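Local coordinates for prepilin (Salmonella typhi, PDB 3FHV), which is the type IVb pilin PilS, here without its N-terminal segment, a pilus subunit that probably mediates adhesion to the host cell chloride channel CFTR, at residues E137-A140 with G146-T149. Numbering follows the deposited sequence.
Sequences ECTA and GTNT
The side-chain amide of Asn-148 grips Thr-139 at both ends of its backbone. Its OD1 accepts from Thr-139 N at 2.7 Å with an N-H...O angle of 161°, the donor lying in the carbonyl plane on a lone pair. Its ND2 returns a longer, more bent bond to Thr-139 O (3.1 Å, 142°), the acceptor tilted out of the amide plane. Because both groups of the amide are engaged, its rotation is fixed, and ND2 has a second acceptor in Val-96 O. The hydroxyls run on from this pair: Thr-139 OG1 lies 2.7 Å from Thr-147 OG1, and Thr-147 OG1 donates to Ala-140 O across 2.8 Å, approaching from above the carbonyl plane. A chi1 of 59° tucks Thr-147 OG1 back over its own backbone, facing Ala-140 O. This is the neck of the loop joining helix 131-137 to strand 148-154 of the antiparallel pilin sheet, and Cys-138, where the chain drops out of helix 131-137, ties it by disulfide to Cys-101 of helix 98-111. Instead of direct backbone pairing, a water accepts from Thr-147 N and donates to Thr-139 O, 2.8 Å from each. Van der Waals contact adds little: Cys-138 CB lies 4.0 Å from Asn-148 OD1, and the Thr-147 methyl CG2 rests near Ala-140 O.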
ATOM      1  N   GLU A 137      -9.345  25.239  13.763  1.00  9.81           N
ATOM      2  CA  GLU A 137     -10.110  25.067  12.533  1.00  8.71           C
ATOM      3  C   GLU A 137     -10.990  23.822  12.464  1.00  7.32           C
ATOM      4  O   GLU A 137     -11.989  23.817  11.758  1.00  9.37           O
ATOM      5  CB  GLU A 137      -9.178  25.100  11.327  1.00  7.22           C
ATOM      6  CG  GLU A 137      -8.407  26.399  11.199  1.00  7.80           C
ATOM      7  CD  GLU A 137      -7.515  26.406   9.986  1.00  7.90           C
ATOM      8  OE1 GLU A 137      -7.268  25.305   9.449  1.00 10.21           O
ATOM      9  OE2 GLU A 137      -7.053  27.491   9.579  1.00  7.00           O
ATOM     10  N   CYS A 138     -10.614  22.763  13.172  1.00  8.32           N
ATOM     11  CA  CYS A 138     -11.421  21.547  13.183  1.00  9.66           C
ATOM     12  C   CYS A 138     -12.597  21.827  14.104  1.00 11.13           C
ATOM     13  O   CYS A 138     -12.400  22.220  15.244  1.00 10.33           O
ATOM     14  CB  CYS A 138     -10.625  20.367  13.732  1.00  8.79           C
ATOM     15  SG  CYS A 138      -9.246  19.791  12.683  1.00 10.87           S
ATOM     16  N   THR A 139     -13.811  21.615  13.610  1.00 11.16           N
ATOM     17  CA  THR A 139     -15.013  21.892  14.394  1.00 13.62           C
ATOM     18  C   THR A 139     -15.532  20.717  15.221  1.00 13.55           C
ATOM     19  O   THR A 139     -15.295  19.552  14.899  1.00 12.19           O
ATOM     20  CB  THR A 139     -16.141  22.415  13.475  1.00 12.99           C
ATOM     21  OG1 THR A 139     -16.271  21.556  12.335  1.00 13.76           O
ATOM     22  CG2 THR A 139     -15.817  23.826  12.999  1.00 15.72           C
ATOM     23  N   ALA A 140     -16.249  21.043  16.291  1.00 14.31           N
ATOM     24  CA  ALA A 140     -16.806  20.044  17.201  1.00 14.44           C
ATOM     25  C   ALA A 140     -17.757  19.080  16.503  1.00 14.19           C
ATOM     26  O   ALA A 140     -18.390  19.434  15.509  1.00 11.00           O
ATOM     27  CB  ALA A 140     -17.530  20.742  18.345  1.00 15.37           C
ATOM     28  N   GLY A 146     -19.028  13.508  12.815  1.00 11.74           N
ATOM     29  CA  GLY A 146     -17.976  14.470  12.533  1.00 10.07           C
ATOM     30  C   GLY A 146     -18.471  15.554  11.597  1.00  8.24           C
ATOM     31  O   GLY A 146     -19.328  15.294  10.755  1.00  7.26           O
ATOM     32  N   THR A 147     -17.934  16.765  11.735  1.00  8.34           N
ATOM     33  CA  THR A 147     -18.353  17.878  10.901  1.00 10.09           C
ATOM     34  C   THR A 147     -17.229  18.469  10.053  1.00 10.45           C
ATOM     35  O   THR A 147     -17.406  19.518   9.452  1.00  9.41           O
ATOM     36  CB  THR A 147     -18.954  19.022  11.759  1.00 10.94           C
ATOM     37  OG1 THR A 147     -17.984  19.478  12.717  1.00 11.50           O
ATOM     38  CG2 THR A 147     -20.202  18.536  12.495  1.00 11.75           C
ATOM     39  N   ASN A 148     -16.089  17.789   9.979  1.00  9.05           N
ATOM     40  CA  ASN A 148     -14.959  18.312   9.221  1.00  8.16           C
ATOM     41  C   ASN A 148     -14.713  17.690   7.857  1.00  8.63           C
ATOM     42  O   ASN A 148     -14.870  16.480   7.670  1.00 10.13           O
ATOM     43  CB  ASN A 148     -13.681  18.188  10.057  1.00  8.78           C
ATOM     44  CG  ASN A 148     -13.739  19.008  11.327  1.00 11.64           C
ATOM     45  OD1 ASN A 148     -13.729  20.234  11.281  1.00 12.41           O
ATOM     46  ND2 ASN A 148     -13.802  18.331  12.476  1.00 10.53           N
ATOM     47  N   THR A 149     -14.342  18.544   6.903  1.00  6.71           N
ATOM     48  CA  THR A 149     -13.996  18.116   5.553  1.00  7.87           C
ATOM     49  C   THR A 149     -12.509  18.442   5.391  1.00  6.98           C
ATOM     50  O   THR A 149     -12.107  19.589   5.545  1.00  6.41           O
ATOM     51  CB  THR A 149     -14.774  18.902   4.472  1.00  8.57           C
ATOM     52  OG1 THR A 149     -16.177  18.693   4.645  1.00 10.75           O
ATOM     53  CG2 THR A 149     -14.371  18.436   3.068  1.00 10.00           C
TER
HETATM   54  O   HOH W   1     -16.418  17.086  14.093  1.00 11.86           O